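Local coordinates for protein hydrogenase maturation factor (Thermoanaerobacter tengcongensis, PDB 3VTH) that probably transfers the carbamoyl group of carbamoyl phosphate to the C-terminal cysteine of HypE, using ATP, during [NiFe]-hydrogenase maturation, at residues 381-384 with 389-392; 51-56 with 61-66; 606-611 with 658-663. One frame throughout, in Å; residues are numbered along the deposited sequence.

Interaction 1 of 3, residues 381-384 with 389-392; sequences IRRA and PQPI. With APC (diphosphomethylphosphonic acid adenosyl ester), chain F.
The loop that carries the chain from strand 377-378 to strand 392-393, from one β-sheet of HypF to the next, is tied across by R383, which reaches Q390 and I392, while its neighbour R382 holds the ATP analogue APC. The R383 side chain is extended, its CG anti to the backbone N (chi1 -179°), and this carries the guanidinium to the far arm of the loop. There R383 NH2 donates to the carbonyl O of Q390 at 2.8 Å, in a bent bond (144° at the hydrogen). The oxygen lies near the guanidinium plane, but the donor is tilted out of the carbonyl plane. Water 1 doubles the link, accepting from R383 NE at 3.0 Å and donating to Q390 O at 2.9 Å, so that two donors grip this one carbonyl. Over one guanidinium face, off centre, sits I392 CD1, 4.2 Å from R383 NH2. A leucine in place of R383 would probably leave Q390 O without its direct donor and water 1 without the NE hydrogen that fixes it.

R382 runs in the opposite direction and bends at chi3 to bring its guanidinium edge-on to the β-phosphorus. It forks there: R382 NH1 donates to APC O1B at 3.1 Å and R382 NH2 to APC O2B at 3.0 Å, both fairly straight. The ribose C4' lies over one face, toward the rim. This pairing should help balance the phosphate charge in the nucleotide site, where K245 and K250 bind the same ligand.

Beyond the pair, R383 NH1 donates to K729 O and Q390 OE1 accepts from R280. I381 and R382 form a classic β-bulge opposite V370 of strand 370-374, whereas R383 packs on I423 and I392 on A421 in strand 420-423.

Interaction 2 of 3, residues 51-56 with 61-66; sequences IEVEGE and EAFIRE
F63 meets V53 and I51 with the far end of its ring. V53 CG1 sits over one face at 4.1 Å from the centroid of the F63 ring, a CH-pi contact shifted toward the rim (26° off the normal), with F63 CE1 and CZ both 3.8 Å away. I51 brings CG2 to 4.0 Å from F63 CZ, approaching obliquely. The two methyls come from residues two apart on the strand, whose side chains both point to the helix. The chi1 of F63 (171°) swings the ring off the helix toward the sheet, spanning a CA-CA separation of 9.2 Å between F63 and V53. The contact is wholly apolar and buried.

Strand 48-55 leads directly into helix 57-69, with E56 at the N-cap position, and the helix leads on to strand 76-85. The unit is a β-α-β crossover, with strand 10-17 lying between the two parallel strands, as in the ferredoxin-like fold of acylphosphatases.

Further out, V29 and I32 of helix 25-35 also touch F63, and I14 of strand 10-17 touches both F63 and V53. On the other side of the strand, E52 forms a salt bridge with K88, while E54 accepts from the backbone N of K88 and Y90. The predicted catalytic residues R26 and N44 each lie about 8 Å from I51, side chain to side chain.

Interaction 3 of 3, residues 606-611 with 658-663; sequences ALIGVR and EDYMKG
A Schellman motif closes helix 597-607, and its turn, L607 to G609, lies against the ring of Y660 from helix 649-662. I608 CA sits almost exactly above the ring centre, 4.0 Å from the centroid of the Y660 ring and 9° off the normal, a CH-pi contact made by backbone rather than by a side-chain tip. The I608 carbonyl follows the same face outward, bringing its O to 3.4 Å from Y660 CE1. From the side chain, I608 CB meets Y660 CD1 at 4.0 Å. L607 O approaches obliquely, 3.8 Å from Y660 CD2. With chi1 of Y660 at -179°, the ring stands out from its own helix and lies flat against the I608 backbone.

G609 is the C-prime residue of the motif, with positive phi and its N bonded back to A606 O at 3.2 Å. Glycine suits the place twice over, since a CB on it would also come only 3.2 Å from Y660 OH. Helix 649-662 ends in the same manner at G663, whose N bonds to Y660 O at 3.1 Å. Both helices belong to the second subdomain of the Kae1-like carbamoyltransferase domain, of the actin-like ATPase clan.

Around the pair, I669 of helix 666-692 touches both I608 and Y660, and L624 of helix 619-626 and I656 also pack on I608. D659 forms a salt bridge with K672 of helix 666-692.

Overall arrangement
The three contacts follow one another along the chain without touching. The centre of interaction 1 lies about 5 Å from that of the chain; interactions 2 and 3 lie on opposite sides of the chain's centre, their own centres about 71 Å apart. No two of them hold the same helices or strands. Interaction 1, in a loop between two sheets, is buried yet polar, relying on arginines, a carbonyl, a water and the nucleotide. Interaction 2 is part of the apolar core of the acylphosphatase-like domain, aliphatic methyls on a phenylalanine ring between strand and helix. Interaction 3 is only partly buried, and its tyrosine meets mainly backbone at a helix end, away from the annotated sites.

Interaction 1 of 3, residues 381-384 with 389-392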
ATOM      1  N   ILE A 381      -1.457   4.624  -1.240  1.00 21.76           N
ATOM      2  CA  ILE A 381      -1.957   4.923   0.108  1.00 22.02           C
ATOM      3  C   ILE A 381      -1.805   3.681   0.982  1.00 21.11           C
ATOM      4  O   ILE A 381      -1.404   3.776   2.138  1.00 21.58           O
ATOM      5  CB  ILE A 381      -3.462   5.386   0.082  1.00 22.53           C
ATOM      6  CG1 ILE A 381      -3.602   6.768  -0.565  1.00 24.56           C
ATOM      7  CG2 ILE A 381      -4.076   5.422   1.499  1.00 23.55           C
ATOM      8  CD1 ILE A 381      -3.998   6.752  -2.031  1.00 27.30           C
ATOM      9  N   ARG A 382      -2.147   2.516   0.417  1.00 19.77           N
ATOM     10  CA  ARG A 382      -2.062   1.265   1.140  1.00 19.67           C
ATOM     11  C   ARG A 382      -1.416   0.268   0.186  1.00 18.96           C
ATOM     12  O   ARG A 382      -1.980  -0.083  -0.832  1.00 18.82           O
ATOM     13  CB  ARG A 382      -3.456   0.802   1.598  1.00 19.19           C
ATOM     14  CG  ARG A 382      -3.427  -0.510   2.448  1.00 21.54           C
ATOM     15  CD  ARG A 382      -4.868  -0.925   2.847  1.00 22.62           C
ATOM     16  NE  ARG A 382      -5.341  -0.138   3.988  1.00 26.99           N
ATOM     17  CZ  ARG A 382      -6.485  -0.366   4.642  1.00 29.36           C
ATOM     18  NH1 ARG A 382      -7.298  -1.342   4.247  1.00 25.39           N
ATOM     19  NH2 ARG A 382      -6.812   0.386   5.697  1.00 28.25           N
ATOM     20  N   ARG A 383      -0.205  -0.147   0.508  1.00 19.77           N
ATOM     21  CA  ARG A 383       0.540  -1.010  -0.385  1.00 19.76           C
ATOM     22  C   ARG A 383       0.340  -2.448   0.061  1.00 19.73           C
ATOM     23  O   ARG A 383       0.860  -2.879   1.088  1.00 20.81           O
ATOM     24  CB  ARG A 383       2.017  -0.603  -0.416  1.00 19.84           C
ATOM     25  CG  ARG A 383       2.871  -1.455  -1.374  1.00 21.16           C
ATOM     26  CD  ARG A 383       4.376  -1.176  -1.175  1.00 24.11           C
ATOM     27  NE  ARG A 383       5.206  -2.154  -1.913  1.00 22.97           N
ATOM     28  CZ  ARG A 383       5.554  -2.010  -3.188  1.00 25.47           C
ATOM     29  NH1 ARG A 383       5.163  -0.943  -3.882  1.00 24.71           N
ATOM     30  NH2 ARG A 383       6.301  -2.932  -3.793  1.00 25.26           N
ATOM     31  N   ALA A 384      -0.434  -3.189  -0.715  1.00 19.88           N
ATOM     32  CA  ALA A 384      -0.831  -4.543  -0.308  1.00 19.61           C
ATOM     33  C   ALA A 384      -1.019  -5.416  -1.541  1.00 19.40           C
ATOM     34  O   ALA A 384      -0.089  -5.521  -2.352  1.00 20.11           O
ATOM     35  CB  ALA A 384      -2.095  -4.506   0.593  1.00 19.22           C
ATOM     36  N   PRO A 389       4.425  -8.671  -2.159  1.00 24.64           N
ATOM     37  CA  PRO A 389       5.663  -8.352  -1.459  1.00 23.83           C
ATOM     38  C   PRO A 389       6.840  -7.961  -2.384  1.00 24.17           C
ATOM     39  O   PRO A 389       7.998  -8.238  -2.052  1.00 24.03           O
ATOM     40  CB  PRO A 389       5.990  -9.675  -0.783  1.00 24.09           C
ATOM     41  CG  PRO A 389       5.578 -10.708  -1.855  1.00 25.56           C
ATOM     42  CD  PRO A 389       4.363 -10.096  -2.545  1.00 24.55           C
ATOM     43  N   GLN A 390       6.558  -7.371  -3.542  1.00 24.41           N
ATOM     44  CA  GLN A 390       7.656  -6.940  -4.436  1.00 24.38           C
ATOM     45  C   GLN A 390       8.550  -5.959  -3.670  1.00 23.97           C
ATOM     46  O   GLN A 390       8.041  -4.975  -3.079  1.00 22.64           O
ATOM     47  CB  GLN A 390       7.127  -6.317  -5.733  1.00 24.61           C
ATOM     48  CG  GLN A 390       8.226  -5.788  -6.688  1.00 24.08           C
ATOM     49  CD  GLN A 390       7.673  -5.295  -8.024  1.00 23.83           C
ATOM     50  OE1 GLN A 390       6.530  -5.565  -8.381  1.00 25.92           O
ATOM     51  NE2 GLN A 390       8.500  -4.570  -8.771  1.00 25.84           N
ATOM     52  N   PRO A 391       9.871  -6.231  -3.651  1.00 24.29           N
ATOM     53  CA  PRO A 391      10.757  -5.379  -2.867  1.00 25.33           C
ATOM     54  C   PRO A 391      11.030  -4.028  -3.530  1.00 26.66           C
ATOM     55  O   PRO A 391      10.833  -3.869  -4.740  1.00 27.02           O
ATOM     56  CB  PRO A 391      12.041  -6.196  -2.783  1.00 25.88           C
ATOM     57  CG  PRO A 391      12.041  -7.009  -4.101  1.00 25.56           C
ATOM     58  CD  PRO A 391      10.594  -7.366  -4.274  1.00 24.84           C
ATOM     59  N   ILE A 392      11.458  -3.071  -2.714  1.00 27.73           N
ATOM     60  CA  ILE A 392      12.049  -1.830  -3.194  1.00 29.69           C
ATOM     61  C   ILE A 392      13.522  -2.111  -3.511  1.00 31.28           C
ATOM     62  O   ILE A 392      14.254  -2.674  -2.691  1.00 31.03           O
ATOM     63  CB  ILE A 392      11.926  -0.697  -2.136  1.00 29.30           C
ATOM     64  CG1 ILE A 392      10.452  -0.464  -1.739  1.00 29.63           C
ATOM     65  CG2 ILE A 392      12.578   0.612  -2.619  1.00 29.99           C
ATOM     66  CD1 ILE A 392       9.486  -0.317  -2.902  1.00 30.39           C
TER
HETATM   67  PG  APC F 804     -11.490  -2.161   9.193  1.00 34.95           P
HETATM   68  O1G APC F 804     -11.556  -3.300   8.209  1.00 33.49           O
HETATM   69  O2G APC F 804     -12.815  -1.453   9.342  1.00 35.90           O
HETATM   70  O3G APC F 804     -10.865  -2.511  10.513  1.00 32.93           O
HETATM   71  PB  APC F 804     -10.124  -0.720   7.104  1.00 35.10           P
HETATM   72  O1B APC F 804      -9.264  -1.857   6.646  1.00 33.46           O
HETATM   73  O2B APC F 804      -9.450   0.638   7.098  1.00 37.17           O
HETATM   74  O3B APC F 804     -10.500  -1.011   8.641  1.00 34.11           O
HETATM   75  PA  APC F 804     -11.773  -1.466   4.534  1.00 31.84           P
HETATM   76  O1A APC F 804     -13.123  -1.130   3.946  1.00 30.81           O
HETATM   77  O2A APC F 804     -11.440  -2.913   4.580  1.00 32.04           O
HETATM   78  C3A APC F 804     -11.699  -0.670   6.185  1.00 33.51           C
HETATM   79  O5' APC F 804     -10.588  -0.795   3.671  1.00 31.44           O
HETATM   80  C5' APC F 804     -10.801   0.126   2.606  1.00 32.54           C
HETATM   81  C4' APC F 804      -9.782   1.255   2.737  1.00 31.97           C
HETATM   82  O4' APC F 804      -9.941   2.092   1.585  1.00 32.31           O
HETATM   83  C3' APC F 804     -10.074   2.109   3.973  1.00 33.10           C
HETATM   84  O3' APC F 804      -8.867   2.489   4.658  1.00 35.70           O
HETATM   85  C2' APC F 804     -10.711   3.357   3.397  1.00 32.89           C
HETATM   86  O2' APC F 804     -10.572   4.501   4.261  1.00 32.50           O
HETATM   87  C1' APC F 804     -10.059   3.446   2.019  1.00 30.60           C
HETATM   88  N9  APC F 804     -10.976   4.205   1.176  1.00 30.91           N
HETATM   89  C8  APC F 804     -12.143   3.777   0.622  1.00 31.18           C
HETATM   90  N7  APC F 804     -12.734   4.797  -0.050  1.00 31.40           N
HETATM   91  C5  APC F 804     -11.940   5.882   0.082  1.00 30.05           C
HETATM   92  C6  APC F 804     -11.964   7.292  -0.363  1.00 30.82           C
HETATM   93  N6  APC F 804     -12.977   7.764  -1.119  1.00 32.22           N
HETATM   94  N1  APC F 804     -10.938   8.090   0.006  1.00 30.61           N
HETATM   95  C2  APC F 804      -9.903   7.642   0.746  1.00 31.61           C
HETATM   96  N3  APC F 804      -9.804   6.382   1.200  1.00 28.96           N
HETATM   97  C4  APC F 804     -10.781   5.483   0.894  1.00 29.83           C
HETATM   98  O   HOH W   1       6.252  -4.721  -0.805  1.00 20.01           O

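Interaction 2 of 3, residues 51-56 with 61-66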
ATOM      1  N   ILE A  51      20.180 -21.247 -15.896  1.00 27.16           N
ATOM      2  CA  ILE A  51      20.169 -21.745 -17.277  1.00 27.20           C
ATOM      3  C   ILE A  51      21.569 -22.176 -17.686  1.00 28.52           C
ATOM      4  O   ILE A  51      22.546 -21.491 -17.376  1.00 28.76           O
ATOM      5  CB  ILE A  51      19.701 -20.654 -18.280  1.00 26.89           C
ATOM      6  CG1 ILE A  51      18.292 -20.143 -17.950  1.00 26.63           C
ATOM      7  CG2 ILE A  51      19.718 -21.185 -19.730  1.00 28.19           C
ATOM      8  CD1 ILE A  51      17.983 -18.770 -18.563  1.00 24.77           C
ATOM      9  N   GLU A  52      21.651 -23.316 -18.369  1.00 29.67           N
ATOM     10  CA  GLU A  52      22.858 -23.743 -19.086  1.00 31.48           C
ATOM     11  C   GLU A  52      22.448 -23.976 -20.536  1.00 31.48           C
ATOM     12  O   GLU A  52      21.525 -24.759 -20.800  1.00 30.70           O
ATOM     13  CB  GLU A  52      23.407 -25.053 -18.517  1.00 33.22           C
ATOM     14  CG  GLU A  52      24.000 -24.945 -17.112  1.00 37.25           C
ATOM     15  CD  GLU A  52      24.646 -26.243 -16.607  1.00 43.00           C
ATOM     16  OE1 GLU A  52      24.954 -27.142 -17.424  1.00 43.56           O
ATOM     17  OE2 GLU A  52      24.853 -26.356 -15.371  1.00 45.59           O
ATOM     18  N   VAL A  53      23.100 -23.278 -21.465  1.00 31.16           N
ATOM     19  CA  VAL A  53      22.831 -23.472 -22.900  1.00 31.51           C
ATOM     20  C   VAL A  53      24.125 -23.774 -23.637  1.00 32.58           C
ATOM     21  O   VAL A  53      25.173 -23.205 -23.311  1.00 32.78           O
ATOM     22  CB  VAL A  53      22.115 -22.257 -23.562  1.00 30.91           C
ATOM     23  CG1 VAL A  53      20.630 -22.230 -23.182  1.00 30.51           C
ATOM     24  CG2 VAL A  53      22.792 -20.931 -23.174  1.00 31.55           C
ATOM     25  N   GLU A  54      24.037 -24.694 -24.598  1.00 32.76           N
ATOM     26  CA  GLU A  54      25.141 -25.057 -25.481  1.00 34.42           C
ATOM     27  C   GLU A  54      24.642 -24.987 -26.909  1.00 34.05           C
ATOM     28  O   GLU A  54      23.576 -25.526 -27.217  1.00 32.97           O
ATOM     29  CB  GLU A  54      25.639 -26.490 -25.208  1.00 35.33           C
ATOM     30  CG  GLU A  54      25.900 -26.761 -23.736  1.00 38.13           C
ATOM     31  CD  GLU A  54      26.592 -28.079 -23.456  1.00 41.95           C
ATOM     32  OE1 GLU A  54      27.240 -28.146 -22.390  1.00 44.75           O
ATOM     33  OE2 GLU A  54      26.488 -29.038 -24.264  1.00 42.22           O
ATOM     34  N   GLY A  55      25.403 -24.302 -27.755  1.00 34.94           N
ATOM     35  CA  GLY A  55      25.162 -24.269 -29.205  1.00 36.29           C
ATOM     36  C   GLY A  55      26.103 -23.303 -29.912  1.00 38.02           C
ATOM     37  O   GLY A  55      27.170 -22.963 -29.382  1.00 38.21           O
ATOM     38  N   GLU A  56      25.715 -22.871 -31.111  1.00 39.35           N
ATOM     39  CA  GLU A  56      26.447 -21.846 -31.842  1.00 41.46           C
ATOM     40  C   GLU A  56      26.369 -20.531 -31.094  1.00 41.36           C
ATOM     41  O   GLU A  56      25.328 -20.200 -30.512  1.00 39.90           O
ATOM     42  CB  GLU A  56      25.891 -21.659 -33.257  1.00 42.96           C
ATOM     43  CG  GLU A  56      26.031 -22.868 -34.171  1.00 45.71           C
ATOM     44  CD  GLU A  56      27.446 -23.084 -34.695  1.00 51.30           C
ATOM     45  OE1 GLU A  56      27.703 -24.181 -35.225  1.00 54.13           O
ATOM     46  OE2 GLU A  56      28.303 -22.169 -34.604  1.00 53.95           O
ATOM     47  N   GLU A  61      23.572 -15.876 -28.488  1.00 37.09           N
ATOM     48  CA  GLU A  61      23.363 -14.430 -28.448  1.00 38.69           C
ATOM     49  C   GLU A  61      21.903 -14.022 -28.716  1.00 37.48           C
ATOM     50  O   GLU A  61      21.361 -13.159 -28.031  1.00 36.84           O
ATOM     51  CB  GLU A  61      24.324 -13.690 -29.386  1.00 41.14           C
ATOM     52  CG  GLU A  61      25.797 -13.710 -28.930  1.00 46.90           C
ATOM     53  CD  GLU A  61      26.051 -13.059 -27.553  1.00 52.54           C
ATOM     54  OE1 GLU A  61      27.195 -13.166 -27.056  1.00 56.30           O
ATOM     55  OE2 GLU A  61      25.130 -12.439 -26.963  1.00 54.46           O
ATOM     56  N   ALA A  62      21.294 -14.636 -29.723  1.00 37.39           N
ATOM     57  CA  ALA A  62      19.882 -14.407 -30.050  1.00 37.38           C
ATOM     58  C   ALA A  62      18.943 -14.829 -28.902  1.00 35.19           C
ATOM     59  O   ALA A  62      17.984 -14.131 -28.578  1.00 34.74           O
ATOM     60  CB  ALA A  62      19.524 -15.124 -31.355  1.00 38.12           C
ATOM     61  N   PHE A  63      19.237 -15.970 -28.291  1.00 34.10           N
ATOM     62  CA  PHE A  63      18.530 -16.447 -27.092  1.00 32.78           C
ATOM     63  C   PHE A  63      18.606 -15.418 -25.940  1.00 32.44           C
ATOM     64  O   PHE A  63      17.581 -15.068 -25.332  1.00 31.28           O
ATOM     65  CB  PHE A  63      19.130 -17.811 -26.705  1.00 31.92           C
ATOM     66  CG  PHE A  63      18.686 -18.360 -25.378  1.00 31.35           C
ATOM     67  CD1 PHE A  63      19.461 -18.170 -24.242  1.00 31.20           C
ATOM     68  CD2 PHE A  63      17.552 -19.165 -25.288  1.00 31.43           C
ATOM     69  CE1 PHE A  63      19.079 -18.723 -23.016  1.00 31.11           C
ATOM     70  CE2 PHE A  63      17.170 -19.726 -24.074  1.00 30.24           C
ATOM     71  CZ  PHE A  63      17.930 -19.499 -22.935  1.00 30.07           C
ATOM     72  N   ILE A  64      19.808 -14.914 -25.662  1.00 33.25           N
ATOM     73  CA  ILE A  64      19.991 -13.921 -24.595  1.00 33.94           C
ATOM     74  C   ILE A  64      19.221 -12.631 -24.911  1.00 35.18           C
ATOM     75  O   ILE A  64      18.563 -12.060 -24.040  1.00 33.92           O
ATOM     76  CB  ILE A  64      21.490 -13.629 -24.337  1.00 34.86           C
ATOM     77  CG1 ILE A  64      22.182 -14.850 -23.717  1.00 33.50           C
ATOM     78  CG2 ILE A  64      21.669 -12.396 -23.451  1.00 36.48           C
ATOM     79  CD1 ILE A  64      23.729 -14.704 -23.606  1.00 34.55           C
ATOM     80  N   ARG A  65      19.304 -12.197 -26.166  1.00 37.67           N
ATOM     81  CA  ARG A  65      18.596 -11.011 -26.647  1.00 40.32           C
ATOM     82  C   ARG A  65      17.078 -11.157 -26.488  1.00 39.95           C
ATOM     83  O   ARG A  65      16.406 -10.202 -26.103  1.00 39.63           O
ATOM     84  CB  ARG A  65      18.955 -10.755 -28.109  1.00 42.65           C
ATOM     85  CG  ARG A  65      18.691  -9.354 -28.612  1.00 46.33           C
ATOM     86  CD  ARG A  65      19.397  -9.112 -29.972  1.00 51.20           C
ATOM     87  NE  ARG A  65      18.911 -10.026 -31.012  1.00 53.96           N
ATOM     88  CZ  ARG A  65      19.661 -10.904 -31.688  1.00 55.67           C
ATOM     89  NH1 ARG A  65      20.976 -11.007 -31.477  1.00 54.72           N
ATOM     90  NH2 ARG A  65      19.086 -11.675 -32.608  1.00 56.20           N
ATOM     91  N   GLU A  66      16.542 -12.345 -26.781  1.00 40.02           N
ATOM     92  CA  GLU A  66      15.105 -12.594 -26.574  1.00 40.74           C
ATOM     93  C   GLU A  66      14.710 -12.452 -25.110  1.00 39.27           C
ATOM     94  O   GLU A  66      13.685 -11.848 -24.802  1.00 39.13           O
ATOM     95  CB  GLU A  66      14.669 -13.957 -27.106  1.00 40.78           C
ATOM     96  CG  GLU A  66      14.026 -13.916 -28.489  1.00 46.11           C
ATOM     97  CD  GLU A  66      12.541 -13.592 -28.428  1.00 50.73           C
ATOM     98  OE1 GLU A  66      11.770 -14.424 -27.904  1.00 50.80           O
ATOM     99  OE2 GLU A  66      12.142 -12.506 -28.912  1.00 54.47           O
TER

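Interaction 3 of 3, residues 606-611 with 658-663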
ATOM      1  N   ALA A 606     -12.981  22.194  13.022  1.00 28.54           N
ATOM      2  CA  ALA A 606     -13.833  22.442  14.192  1.00 30.67           C
ATOM      3  C   ALA A 606     -14.301  23.899  14.261  1.00 31.33           C
ATOM      4  O   ALA A 606     -15.467  24.177  14.532  1.00 32.03           O
ATOM      5  CB  ALA A 606     -13.088  22.061  15.485  1.00 29.61           C
ATOM      6  N   LEU A 607     -13.375  24.817  13.995  1.00 31.52           N
ATOM      7  CA  LEU A 607     -13.637  26.243  14.102  1.00 33.02           C
ATOM      8  C   LEU A 607     -14.640  26.712  13.078  1.00 34.10           C
ATOM      9  O   LEU A 607     -15.455  27.583  13.375  1.00 35.20           O
ATOM     10  CB  LEU A 607     -12.346  27.057  13.975  1.00 32.56           C
ATOM     11  CG  LEU A 607     -11.541  27.154  15.275  1.00 34.86           C
ATOM     12  CD1 LEU A 607     -10.142  27.711  15.005  1.00 36.07           C
ATOM     13  CD2 LEU A 607     -12.284  28.024  16.307  1.00 34.94           C
ATOM     14  N   ILE A 608     -14.578  26.165  11.866  1.00 33.27           N
ATOM     15  CA  ILE A 608     -15.557  26.570  10.851  1.00 34.83           C
ATOM     16  C   ILE A 608     -16.757  25.623  10.770  1.00 35.95           C
ATOM     17  O   ILE A 608     -17.547  25.678   9.825  1.00 36.93           O
ATOM     18  CB  ILE A 608     -14.912  26.876   9.479  1.00 34.35           C
ATOM     19  CG1 ILE A 608     -14.386  25.599   8.804  1.00 33.47           C
ATOM     20  CG2 ILE A 608     -13.772  27.909   9.664  1.00 33.66           C
ATOM     21  CD1 ILE A 608     -13.925  25.825   7.368  1.00 33.43           C
ATOM     22  N   GLY A 609     -16.896  24.772  11.780  1.00 36.20           N
ATOM     23  CA  GLY A 609     -18.083  23.937  11.915  1.00 37.93           C
ATOM     24  C   GLY A 609     -18.235  22.829  10.889  1.00 38.48           C
ATOM     25  O   GLY A 609     -19.361  22.424  10.587  1.00 39.20           O
ATOM     26  N   VAL A 610     -17.135  22.313  10.380  1.00 38.14           N
ATOM     27  CA  VAL A 610     -17.166  21.151   9.518  1.00 39.09           C
ATOM     28  C   VAL A 610     -17.614  19.935  10.301  1.00 40.18           C
ATOM     29  O   VAL A 610     -18.466  19.231   9.896  1.00 40.69           O
ATOM     30  CB  VAL A 610     -15.815  20.911   8.864  1.00 38.01           C
ATOM     31  CG1 VAL A 610     -15.745  19.589   8.157  1.00 37.66           C
ATOM     32  CG2 VAL A 610     -15.509  21.984   7.924  1.00 38.31           C
ATOM     33  N   ARG A 611     -17.006  19.724  11.437  1.00 40.66           N
ATOM     34  CA  ARG A 611     -17.293  18.653  12.388  1.00 42.72           C
ATOM     35  C   ARG A 611     -16.796  19.085  13.768  1.00 42.79           C
ATOM     36  O   ARG A 611     -15.855  19.862  13.859  1.00 42.36           O
ATOM     37  CB  ARG A 611     -16.565  17.354  11.975  1.00 42.15           C
ATOM     38  CG  ARG A 611     -17.421  16.437  11.109  1.00 46.33           C
ATOM     39  CD  ARG A 611     -16.740  15.110  10.805  1.00 49.09           C
ATOM     40  NE  ARG A 611     -17.699  14.197  10.171  1.00 53.24           N
ATOM     41  CZ  ARG A 611     -18.316  13.201  10.800  1.00 54.83           C
ATOM     42  NH1 ARG A 611     -18.071  12.960  12.085  1.00 55.10           N
ATOM     43  NH2 ARG A 611     -19.171  12.434  10.140  1.00 56.76           N
ATOM     44  N   GLU A 658     -12.405  35.007  11.554  1.00 37.25           N
ATOM     45  CA  GLU A 658     -12.923  36.281  11.068  1.00 39.35           C
ATOM     46  C   GLU A 658     -13.700  36.093   9.769  1.00 39.06           C
ATOM     47  O   GLU A 658     -14.789  36.653   9.603  1.00 39.14           O
ATOM     48  CB  GLU A 658     -11.801  37.293  10.846  1.00 40.07           C
ATOM     49  CG  GLU A 658     -11.294  37.968  12.101  1.00 44.67           C
ATOM     50  CD  GLU A 658     -10.426  39.167  11.771  1.00 49.56           C
ATOM     51  OE1 GLU A 658      -9.347  38.978  11.160  1.00 50.85           O
ATOM     52  OE2 GLU A 658     -10.837  40.299  12.103  1.00 53.68           O
ATOM     53  N   ASP A 659     -13.132  35.311   8.853  1.00 37.42           N
ATOM     54  CA  ASP A 659     -13.811  35.002   7.598  1.00 38.13           C
ATOM     55  C   ASP A 659     -15.124  34.284   7.863  1.00 38.65           C
ATOM     56  O   ASP A 659     -16.128  34.566   7.213  1.00 39.53           O
ATOM     57  CB  ASP A 659     -12.921  34.176   6.664  1.00 36.94           C
ATOM     58  CG  ASP A 659     -11.916  35.040   5.891  1.00 37.55           C
ATOM     59  OD1 ASP A 659     -11.914  36.268   6.050  1.00 37.45           O
ATOM     60  OD2 ASP A 659     -11.125  34.486   5.113  1.00 37.34           O
ATOM     61  N   TYR A 660     -15.108  33.383   8.836  1.00 38.59           N
ATOM     62  CA  TYR A 660     -16.264  32.564   9.163  1.00 40.08           C
ATOM     63  C   TYR A 660     -17.401  33.417   9.721  1.00 41.89           C
ATOM     64  O   TYR A 660     -18.546  33.290   9.283  1.00 42.30           O
ATOM     65  CB  TYR A 660     -15.871  31.457  10.144  1.00 39.35           C
ATOM     66  CG  TYR A 660     -16.996  30.525  10.524  1.00 41.95           C
ATOM     67  CD1 TYR A 660     -17.632  29.744   9.561  1.00 44.15           C
ATOM     68  CD2 TYR A 660     -17.412  30.403  11.850  1.00 44.69           C
ATOM     69  CE1 TYR A 660     -18.671  28.882   9.901  1.00 47.23           C
ATOM     70  CE2 TYR A 660     -18.457  29.531  12.202  1.00 47.09           C
ATOM     71  CZ  TYR A 660     -19.073  28.779  11.221  1.00 47.65           C
ATOM     72  OH  TYR A 660     -20.102  27.913  11.541  1.00 51.64           O
ATOM     73  N   MET A 661     -17.068  34.285  10.675  1.00 42.65           N
ATOM     74  CA  MET A 661     -18.027  35.219  11.260  1.00 45.15           C
ATOM     75  C   MET A 661     -18.660  36.155  10.226  1.00 46.15           C
ATOM     76  O   MET A 661     -19.817  36.534  10.371  1.00 46.96           O
ATOM     77  CB  MET A 661     -17.373  36.043  12.374  1.00 45.60           C
ATOM     78  CG  MET A 661     -17.092  35.249  13.651  1.00 48.24           C
ATOM     79  SD  MET A 661     -18.464  34.166  14.152  1.00 55.19           S
ATOM     80  CE  MET A 661     -19.512  35.312  15.025  1.00 56.48           C
ATOM     81  N   LYS A 662     -17.891  36.514   9.197  1.00 45.72           N
ATOM     82  CA  LYS A 662     -18.348  37.444   8.154  1.00 47.01           C
ATOM     83  C   LYS A 662     -19.356  36.777   7.236  1.00 46.99           C
ATOM     84  O   LYS A 662     -20.092  37.449   6.533  1.00 48.49           O
ATOM     85  CB  LYS A 662     -17.165  37.957   7.324  1.00 46.70           C
ATOM     86  CG  LYS A 662     -16.654  39.321   7.738  1.00 49.97           C
ATOM     87  CD  LYS A 662     -15.163  39.473   7.447  1.00 52.20           C
ATOM     88  CE  LYS A 662     -14.742  40.926   7.621  1.00 56.15           C
ATOM     89  NZ  LYS A 662     -13.287  41.055   7.971  1.00 58.24           N
ATOM     90  N   GLY A 663     -19.374  35.448   7.243  1.00 45.47           N
ATOM     91  CA  GLY A 663     -20.295  34.694   6.414  1.00 45.59           C
ATOM     92  C   GLY A 663     -19.661  34.085   5.172  1.00 44.86           C
ATOM     93  O   GLY A 663     -20.371  33.724   4.250  1.00 45.44           O
TER